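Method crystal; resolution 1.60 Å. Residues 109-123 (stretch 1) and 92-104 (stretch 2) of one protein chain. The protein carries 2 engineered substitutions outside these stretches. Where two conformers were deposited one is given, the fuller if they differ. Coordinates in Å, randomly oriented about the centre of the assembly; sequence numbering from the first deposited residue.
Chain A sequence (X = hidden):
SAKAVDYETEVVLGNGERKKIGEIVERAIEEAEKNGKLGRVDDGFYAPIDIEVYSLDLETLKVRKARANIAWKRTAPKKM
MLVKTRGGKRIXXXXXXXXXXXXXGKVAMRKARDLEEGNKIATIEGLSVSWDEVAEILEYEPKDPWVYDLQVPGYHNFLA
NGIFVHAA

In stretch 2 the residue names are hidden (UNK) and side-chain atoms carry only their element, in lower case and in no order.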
ATOM      1  N   MET A 109      -1.873  -8.878  11.335  1.00 38.82           N
ATOM      2  CA  MET A 109      -1.904  -7.556  10.756  1.00 32.90           C
ATOM      3  C   MET A 109      -2.057  -6.525  11.873  1.00 31.45           C
ATOM      4  O   MET A 109      -2.766  -6.742  12.859  1.00 35.46           O
ATOM      5  CB  MET A 109      -2.999  -7.458   9.676  1.00 34.16           C
ATOM      6  CG  MET A 109      -2.586  -8.231   8.282  1.00 27.21           C
ATOM      7  SD  MET A 109      -4.106  -8.332   7.310  1.00 64.88           S
ATOM      8  CE  MET A 109      -4.961  -6.821   7.780  1.00 63.47           C
ATOM      9  N   ARG A 110      -1.330  -5.417  11.725  1.00 27.37           N
ATOM     10  CA  ARG A 110      -1.236  -4.377  12.743  1.00 28.57           C
ATOM     11  C   ARG A 110      -1.367  -3.023  12.061  1.00 24.98           C
ATOM     12  O   ARG A 110      -0.627  -2.736  11.113  1.00 24.45           O
ATOM     13  CB  ARG A 110       0.101  -4.471  13.479  1.00 29.44           C
ATOM     14  CG  ARG A 110       0.283  -3.471  14.612  1.00 32.49           C
ATOM     15  CD  ARG A 110       1.291  -3.990  15.642  1.00 40.49           C
ATOM     16  NE  ARG A 110       0.895  -5.289  16.207  1.00 39.91           N
ATOM     17  CZ  ARG A 110       1.747  -6.165  16.728  1.00 40.24           C
ATOM     18  NH1 ARG A 110       3.042  -5.889  16.791  1.00 42.62           N
ATOM     19  NH2 ARG A 110       1.307  -7.323  17.200  1.00 49.53           N
ATOM     20  N   LYS A 111      -2.251  -2.175  12.597  1.00 26.89           N
ATOM     21  CA  LYS A 111      -2.429  -0.829  12.072  1.00 21.60           C
ATOM     22  C   LYS A 111      -1.155  -0.007  12.266  1.00 20.98           C
ATOM     23  O   LYS A 111      -0.423  -0.156  13.258  1.00 24.65           O
ATOM     24  CB  LYS A 111      -3.606  -0.123  12.767  1.00 25.36           C
ATOM     25  CG  LYS A 111      -4.981  -0.705  12.463  1.00 29.73           C
ATOM     26  CD  LYS A 111      -6.042  -0.015  13.326  1.00 36.93           C
ATOM     27  CE  LYS A 111      -7.388  -0.723  13.291  1.00 44.49           C
ATOM     28  NZ  LYS A 111      -8.284  -0.142  12.250  1.00 53.71           N
ATOM     29  N   ALA A 112      -0.917   0.910  11.318  1.00 21.15           N
ATOM     30  CA  ALA A 112       0.283   1.752  11.388  1.00 24.27           C
ATOM     31  C   ALA A 112       0.418   2.423  12.756  1.00 23.90           C
ATOM     32  O   ALA A 112       1.507   2.446  13.369  1.00 25.40           O
ATOM     33  CB  ALA A 112       0.231   2.810  10.278  1.00 24.66           C
ATOM     34  N   ARG A 113      -0.699   2.964  13.278  1.00 22.97           N
ATOM     35  CA  ARG A 113      -0.684   3.673  14.553  1.00 27.34           C
ATOM     36  C   ARG A 113      -0.478   2.750  15.747  1.00 31.61           C
ATOM     37  O   ARG A 113      -0.258   3.249  16.859  1.00 35.24           O
ATOM     38  CB  ARG A 113      -1.985   4.449  14.751  1.00 30.00           C
ATOM     39  CG  ARG A 113      -3.239   3.603  14.939  1.00 27.34           C
ATOM     40  CD  ARG A 113      -4.463   4.513  15.094  1.00 37.23           C
ATOM     41  NE  ARG A 113      -5.705   3.741  15.135  1.00 43.02           N
ATOM     42  CZ  ARG A 113      -6.914   4.260  14.954  1.00 50.11           C
ATOM     43  NH1 ARG A 113      -7.050   5.561  14.716  1.00 55.66           N
ATOM     44  NH2 ARG A 113      -7.982   3.473  15.009  1.00 51.99           N
ATOM     45  N   ASP A 114      -0.560   1.431  15.550  1.00 26.83           N
ATOM     46  CA  ASP A 114      -0.324   0.448  16.613  1.00 29.16           C
ATOM     47  C   ASP A 114       1.064  -0.191  16.512  1.00 27.21           C
ATOM     48  O   ASP A 114       1.439  -0.967  17.403  1.00 31.99           O
ATOM     49  CB  ASP A 114      -1.388  -0.665  16.546  1.00 29.59           C
ATOM     50  CG  ASP A 114      -2.815  -0.145  16.736  1.00 32.93           C
ATOM     51  OD1 ASP A 114      -2.977   1.024  17.133  1.00 43.99           O
ATOM     52  OD2 ASP A 114      -3.777  -0.907  16.480  1.00 39.80           O
ATOM     53  N   LEU A 115       1.828   0.131  15.461  1.00 24.94           N
ATOM     54  CA  LEU A 115       3.185  -0.403  15.309  1.00 22.96           C
ATOM     55  C   LEU A 115       4.123   0.138  16.367  1.00 29.72           C
ATOM     56  O   LEU A 115       4.028   1.301  16.790  1.00 30.86           O
ATOM     57  CB  LEU A 115       3.786  -0.027  13.967  1.00 24.14           C
ATOM     58  CG  LEU A 115       3.248  -0.651  12.692  1.00 21.03           C
ATOM     59  CD1 LEU A 115       3.952   0.058  11.538  1.00 20.64           C
ATOM     60  CD2 LEU A 115       3.607  -2.088  12.638  1.00 24.23           C
ATOM     61  N   GLU A 116       5.017  -0.722  16.802  1.00 26.67           N
ATOM     62  CA  GLU A 116       6.040  -0.336  17.752  0.51 23.46           C
ATOM     63  C   GLU A 116       7.397  -0.554  17.104  1.00 24.97           C
ATOM     64  O   GLU A 116       7.555  -1.421  16.243  1.00 26.73           O
ATOM     65  CB  GLU A 116       5.941  -1.141  19.052  0.51 29.96           C
ATOM     66  CG  GLU A 116       4.549  -1.112  19.697  0.51 35.15           C
ATOM     67  CD  GLU A 116       4.294   0.127  20.554  0.51 41.65           C
ATOM     68  OE1 GLU A 116       5.189   0.521  21.339  0.51 45.65           O
ATOM     69  OE2 GLU A 116       3.181   0.695  20.452  0.51 39.92           O
ATOM     70  N   GLU A 117       8.378   0.232  17.539  1.00 24.88           N
ATOM     71  CA  GLU A 117       9.734  -0.030  17.089  1.00 23.37           C
ATOM     72  C   GLU A 117      10.140  -1.455  17.413  1.00 28.68           C
ATOM     73  O   GLU A 117       9.923  -1.940  18.536  1.00 30.53           O
ATOM     74  CB  GLU A 117      10.700   0.967  17.725  1.00 26.52           C
ATOM     75  CG  GLU A 117      10.283   2.383  17.372  1.00 31.17           C
ATOM     76  CD  GLU A 117      11.195   3.457  17.947  1.00 37.18           C
ATOM     77  OE1 GLU A 117      12.233   3.108  18.572  1.00 35.22           O
ATOM     78  OE2 GLU A 117      10.852   4.650  17.747  1.00 35.76           O
ATOM     79  N   GLY A 118      10.737  -2.125  16.415  1.00 27.04           N
ATOM     80  CA  GLY A 118      11.126  -3.522  16.519  1.00 26.50           C
ATOM     81  C   GLY A 118      10.151  -4.492  15.875  1.00 29.93           C
ATOM     82  O   GLY A 118      10.532  -5.640  15.600  1.00 28.61           O
ATOM     83  N   ASN A 119       8.898  -4.078  15.665  1.00 28.08           N
ATOM     84  CA  ASN A 119       7.943  -4.937  14.971  1.00 23.86           C
ATOM     85  C   ASN A 119       8.491  -5.226  13.578  1.00 25.83           C
ATOM     86  O   ASN A 119       8.868  -4.304  12.841  1.00 26.57           O
ATOM     87  CB  ASN A 119       6.568  -4.272  14.835  1.00 22.64           C
ATOM     88  CG  ASN A 119       5.776  -4.149  16.145  1.00 23.52           C
ATOM     89  OD1 ASN A 119       4.770  -3.419  16.116  1.00 27.48           O
ATOM     90  ND2 ASN A 119       6.155  -4.834  17.231  1.00 29.86           N
ATOM     91  N   LYS A 120       8.544  -6.496  13.200  1.00 24.76           N
ATOM     92  CA  LYS A 120       9.060  -6.851  11.865  1.00 22.02           C
ATOM     93  C   LYS A 120       7.955  -6.867  10.800  1.00 22.89           C
ATOM     94  O   LYS A 120       6.961  -7.590  10.925  1.00 24.63           O
ATOM     95  CB  LYS A 120       9.741  -8.225  11.964  1.00 24.81           C
ATOM     96  CG  LYS A 120      11.005  -8.171  12.796  1.00 32.13           C
ATOM     97  CD  LYS A 120      11.681  -9.545  12.830  1.00 37.79           C
ATOM     98  CE  LYS A 120      13.056  -9.439  13.434  1.00 44.29           C
ATOM     99  NZ  LYS A 120      13.776 -10.756  13.428  1.00 51.37           N
ATOM    100  N   ILE A 121       8.162  -6.116   9.705  1.00 20.30           N
ATOM    101  CA  ILE A 121       7.179  -6.036   8.631  1.00 20.12           C
ATOM    102  C   ILE A 121       7.804  -6.618   7.372  1.00 17.72           C
ATOM    103  O   ILE A 121       9.021  -6.753   7.252  1.00 19.41           O
ATOM    104  CB  ILE A 121       6.644  -4.600   8.354  1.00 16.97           C
ATOM    105  CG1 ILE A 121       7.759  -3.637   7.959  1.00 17.32           C
ATOM    106  CG2 ILE A 121       5.902  -4.095   9.634  1.00 23.32           C
ATOM    107  CD1 ILE A 121       7.244  -2.370   7.296  1.00 18.77           C
ATOM    108  N   ALA A 122       6.952  -6.936   6.412  1.00 20.23           N
ATOM    109  CA  ALA A 122       7.384  -7.665   5.234  1.00 18.41           C
ATOM    110  C   ALA A 122       7.924  -6.724   4.152  1.00 19.15           C
ATOM    111  O   ALA A 122       7.253  -5.771   3.765  1.00 21.33           O
ATOM    112  CB  ALA A 122       6.195  -8.462   4.691  1.00 20.53           C
ATOM    113  N   THR A 123       9.149  -6.976   3.706  1.00 18.55           N
ATOM    114  CA  THR A 123       9.834  -6.071   2.780  1.00 18.38           C
ATOM    115  C   THR A 123      10.593  -6.901   1.758  1.00 19.36           C
ATOM    116  O   THR A 123      10.664  -8.134   1.842  1.00 20.19           O
ATOM    117  CB  THR A 123      10.841  -5.161   3.501  1.00 18.26           C
ATOM    118  OG1 THR A 123      11.982  -5.936   3.967  1.00 20.42           O
ATOM    119  CG2 THR A 123      10.209  -4.422   4.672  1.00 18.28           C
ATOM    120  N   UNK A  92       4.538   6.453   3.612  1.00 16.24           N
ATOM    121  CA  UNK A  92       3.608   7.351   4.294  1.00 15.01           C
ATOM    122  C   UNK A  92       2.214   6.801   4.104  1.00 13.47           C
ATOM    123  O   UNK A  92       1.791   6.576   2.941  1.00 17.13           O
ATOM    124  c   UNK A  92       5.132   9.405   4.005  1.00 18.60           C
ATOM    125  n   UNK A  92       6.196  12.218   5.899  1.00 44.29           N
ATOM    126  c   UNK A  92       7.019  11.973   4.883  1.00 41.96           C
ATOM    127  n   UNK A  92       8.281  12.406   4.931  1.00 36.82           N
ATOM    128  c   UNK A  92       3.743   8.784   3.744  1.00 17.17           C
ATOM    129  c   UNK A  92       5.244  10.803   3.584  1.00 18.71           C
ATOM    130  n   UNK A  92       6.592  11.339   3.794  1.00 29.44           N
ATOM    131  N   UNK A  93       1.530   6.504   5.231  1.00 16.65           N
ATOM    132  CA  UNK A  93       0.258   5.776   5.206  1.00 15.49           C
ATOM    133  C   UNK A  93      -0.735   6.409   6.165  1.00 17.48           C
ATOM    134  O   UNK A  93      -0.369   7.152   7.088  1.00 17.91           O
ATOM    135  c   UNK A  93       1.424   3.591   4.613  1.00 17.42           C
ATOM    136  c   UNK A  93       0.419   4.286   5.567  1.00 17.31           C
ATOM    137  c   UNK A  93       0.952   4.144   6.985  1.00 18.66           C
ATOM    138  N   UNK A  94      -2.028   6.053   5.970  1.00 17.91           N
ATOM    139  CA  UNK A  94      -3.006   6.486   6.948  1.00 16.25           C
ATOM    140  C   UNK A  94      -2.800   5.752   8.284  1.00 17.97           C
ATOM    141  O   UNK A  94      -2.212   4.664   8.354  1.00 18.38           O
ATOM    142  c   UNK A  94      -4.424   6.228   6.453  1.00 17.98           C
ATOM    143  c   UNK A  94      -4.673   6.909   5.107  1.00 16.35           C
ATOM    144  o   UNK A  94      -4.592   4.812   6.292  1.00 18.21           O
ATOM    145  N   UNK A  95      -3.280   6.332   9.378  1.00 20.88           N
ATOM    146  CA  UNK A  95      -3.003   5.711  10.678  1.00 20.72           C
ATOM    147  C   UNK A  95      -3.606   4.324  10.839  1.00 20.86           C
ATOM    148  O   UNK A  95      -3.057   3.512  11.592  1.00 22.84           O
ATOM    149  c   UNK A  95      -3.845   7.698   9.506  1.00 20.98           C
ATOM    150  c   UNK A  95      -3.615   6.708  11.679  1.00 23.12           C
ATOM    151  c   UNK A  95      -3.519   8.043  10.925  1.00 23.30           C
ATOM    152  N   UNK A  96      -4.722   4.014  10.167  1.00 21.20           N
ATOM    153  CA  UNK A  96      -5.302   2.674  10.284  1.00 20.53           C
ATOM    154  C   UNK A  96      -4.839   1.717   9.203  1.00 20.48           C
ATOM    155  O   UNK A  96      -5.285   0.569   9.215  1.00 23.83           O
ATOM    156  c   UNK A  96      -6.850   2.716  10.273  1.00 25.88           C
ATOM    157  c   UNK A  96      -7.362   3.538  11.423  1.00 26.89           C
ATOM    158  o   UNK A  96      -7.349   3.273   9.042  1.00 27.59           O
ATOM    159  N   UNK A  97      -3.922   2.133   8.330  1.00 21.12           N
ATOM    160  CA  UNK A  97      -3.422   1.231   7.304  1.00 19.31           C
ATOM    161  C   UNK A  97      -2.713   0.052   7.957  1.00 23.83           C
ATOM    162  O   UNK A  97      -1.785   0.271   8.757  1.00 22.17           O
ATOM    163  c   UNK A  97      -1.836   1.182   5.346  1.00 21.41           C
ATOM    164  c   UNK A  97      -0.666   0.502   5.320  1.00 27.53           C
ATOM    165  c   UNK A  97      -1.680   0.186   3.395  1.00 23.59           C
ATOM    166  n   UNK A  97      -2.418   1.014   4.112  1.00 25.45           N
ATOM    167  c   UNK A  97      -2.457   2.005   6.417  1.00 16.83           C
ATOM    168  n   UNK A  97      -0.581  -0.095   4.080  1.00 26.24           N
ATOM    169  N   UNK A  98      -3.064  -1.198   7.620  1.00 20.60           N
ATOM    170  CA  UNK A  98      -2.440  -2.336   8.296  1.00 24.18           C
ATOM    171  C   UNK A  98      -1.182  -2.812   7.591  1.00 25.20           C
ATOM    172  O   UNK A  98      -1.044  -2.721   6.375  1.00 25.31           O
ATOM    173  c   UNK A  98      -3.532  -3.413   8.259  1.00 26.00           C
ATOM    174  c   UNK A  98      -4.324  -3.093   7.060  1.00 25.47           C
ATOM    175  c   UNK A  98      -4.272  -1.587   6.873  1.00 20.14           C
ATOM    176  N   UNK A  99      -0.272  -3.368   8.403  1.00 23.05           N
ATOM    177  CA  UNK A  99       0.959  -3.996   7.969  1.00 22.84           C
ATOM    178  C   UNK A  99       0.940  -5.442   8.417  1.00 21.15           C
ATOM    179  O   UNK A  99       0.361  -5.765   9.438  1.00 23.75           O
ATOM    180  c   UNK A  99       1.783  -0.869   8.414  1.00 23.88           C
ATOM    181  c   UNK A  99       3.040   0.549   6.888  1.00 23.42           C
ATOM    182  c   UNK A  99       2.201  -3.306   8.576  1.00 23.47           C
ATOM    183  c   UNK A  99       3.730  -0.573   6.475  1.00 25.27           C
ATOM    184  c   UNK A  99       2.034   0.402   7.863  1.00 25.27           C
ATOM    185  c   UNK A  99       3.476  -1.821   7.057  1.00 21.05           C
ATOM    186  c   UNK A  99       2.486  -1.986   7.972  1.00 20.88           C
ATOM    187  N   UNK A 100       1.527  -6.313   7.600  1.00 25.59           N
ATOM    188  CA  UNK A 100       1.852  -7.671   8.020  1.00 25.36           C
ATOM    189  C   UNK A 100       2.993  -7.633   9.029  1.00 26.22           C
ATOM    190  O   UNK A 100       4.070  -7.111   8.712  1.00 28.03           O
ATOM    191  c   UNK A 100      -0.796  -9.181   4.699  1.00 31.66           C
ATOM    192  c   UNK A 100       2.284  -8.495   6.806  1.00 27.62           C
ATOM    193  c   UNK A 100       1.510  -7.658   4.573  1.00 32.06           C
ATOM    194  c   UNK A 100       1.289  -8.463   5.671  1.00 26.01           C
ATOM    195  c   UNK A 100       0.130  -9.220   5.732  1.00 28.30           C
ATOM    196  c   UNK A 100      -0.544  -8.362   3.588  1.00 29.59           C
ATOM    197  c   UNK A 100       0.593  -7.601   3.545  1.00 32.98           C
ATOM    198  N   UNK A 101       2.787  -8.204  10.223  1.00 26.37           N
ATOM    199  CA  UNK A 101       3.824  -8.233  11.251  1.00 28.78           C
ATOM    200  C   UNK A 101       4.078  -9.674  11.639  1.00 33.60           C
ATOM    201  O   UNK A 101       3.146 -10.403  11.998  1.00 32.40           O
ATOM    202  c   UNK A 101       4.516  -7.593  13.582  1.00 29.93           C
ATOM    203  c   UNK A 101       3.448  -7.420  12.508  1.00 27.84           C
ATOM    204  c   UNK A 101       3.300  -5.943  12.132  1.00 26.46           C
ATOM    205  N   UNK A 102       5.337 -10.069  11.626  1.00 29.62           N
ATOM    206  CA  UNK A 102       5.710 -11.404  12.057  1.00 31.57           C
ATOM    207  C   UNK A 102       6.064 -11.347  13.533  1.00 41.00           C
ATOM    208  O   UNK A 102       7.056 -10.726  13.914  1.00 38.48           O
ATOM    209  c   UNK A 102       6.891 -11.900  11.238  1.00 36.70           C
ATOM    210  c   UNK A 102       8.861 -13.414  11.027  1.00 40.56           C
ATOM    211  c   UNK A 102       6.570 -14.396  11.401  1.00 41.66           C
ATOM    212  c   UNK A 102       7.501 -13.223  11.693  1.00 41.08           C
ATOM    213  N   UNK A 103       5.270 -11.999  14.374  1.00 42.07           N
ATOM    214  CA  UNK A 103       5.535 -11.956  15.800  1.00 59.81           C
ATOM    215  C   UNK A 103       5.407 -13.370  16.332  1.00 65.53           C
ATOM    216  O   UNK A 103       4.352 -13.997  16.177  1.00 61.97           O
ATOM    217  o   UNK A 103       4.873  -7.932  17.937  1.00 93.21           O
ATOM    218  c   UNK A 103       4.582 -10.989  16.502  1.00 69.88           C
ATOM    219  c   UNK A 103       5.201 -10.279  17.690  1.00 84.06           C
ATOM    220  o   UNK A 103       3.270  -9.265  18.627  1.00 97.45           O
ATOM    221  c   UNK A 103       4.393  -9.072  18.118  1.00 92.61           C
ATOM    222  N   UNK A 104       6.501 -13.880  16.903  1.00 71.67           N
ATOM    223  CA  UNK A 104       6.582 -15.215  17.489  1.00 80.60           C
ATOM    224  C   UNK A 104       6.015 -16.274  16.543  1.00 71.75           C
ATOM    225  O   UNK A 104       5.108 -17.041  16.876  1.00 71.35           O
ATOM    226  c   UNK A 104       5.901 -15.254  18.860  1.00 90.09           C
ATOM    227  c   UNK A 104       5.632 -13.413  20.600  1.00102.89           C
ATOM    228  c   UNK A 104       6.588 -14.376  19.914  1.00 99.49           C
ATOM    229  o   UNK A 104       5.973 -12.901  21.691  1.00106.32           O
ATOM    230  o   UNK A 104       4.536 -13.174  20.054  1.00100.76           O
TER
HETATM  231  O   HOH W   1       4.247  -5.840   6.289  1.00 34.77           O
HETATM  232  O   HOH W   2       7.955  -8.542  15.146  1.00 37.20           O

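Position 92 carries three carbons, a nitrogen and a carbon bearing two more nitrogens, a guanidinium that reaches nothing on stretch 1: Arg 92. Position 93 has one carbon carrying two others, one of them 3.6 Å from Ala 112 CB: Val 93. At position 94 a carbon bears one oxygen and one carbon, giving Thr 94, whose O accepts from the N of position 97 (3.1 Å) to close a type I turn.

Three carbons at position 95 close a ring onto the backbone N: Pro 95. Arg 113 N donates to Pro 95 O at 3.0 Å. Position 96 has a carbon bearing one oxygen and one carbon, the latter over one face of the Arg 113 guanidinium, 3.6 Å from Arg 113 CZ: Thr 96. Position 97 holds one carbon and a five-membered ring of three carbons and two nitrogens: His 97. Ala 112 N donates to His 97 O at 2.8 Å.

Position 98 is a second three-carbon ring closed on N, Pro 98; its CB lies 3.7 Å from Met 109 CE. Position 99 shows one carbon and a six-carbon ring: Phe 99. Leu 115 CD1 covers one ring face and Ala 112 CB meets the edge, 3.9 Å from Phe 99 CE1. The same composition at position 100 gives Phe 100, with CD1 3.9 Å from Met 109 CG.

Position 101, one carbon carrying two, is Val 101; its CG2 packs 3.8 Å from Arg 110 CB. Four carbons forked at the second make position 102 Leu 102, whose N donates to Lys 120 O at 3.0 Å. Position 103 has three carbons, the last with two oxygens, beside the Arg 110 guanidinium: Glu 103. Position 104 has the same atoms but touches nothing on stretch 1: Glu 104.

The contact rests on antiparallel pairing: Phe 99 N to Arg 110 O (2.8 Å) and Arg 110 N to Phe 99 O (2.9 Å). Water 1 joins Phe 100 O to Ala 122 N, and water 2 joins Leu 102 O to Lys 120 N. Phe 99 and Val 101 pack against Leu 115 and Ile 121. Arg 110 and Glu 103 form a two-pronged salt bridge, NH1 to OE1 at 3.0 Å and NH2 to OE2 at 3.1 Å, although Glu 103 is poorly ordered. Arg 110 NH1 also donates to Asn 119 OD1 (3.1 Å).

Stretch 2 (92-104) RVTPTHPFFVLEE
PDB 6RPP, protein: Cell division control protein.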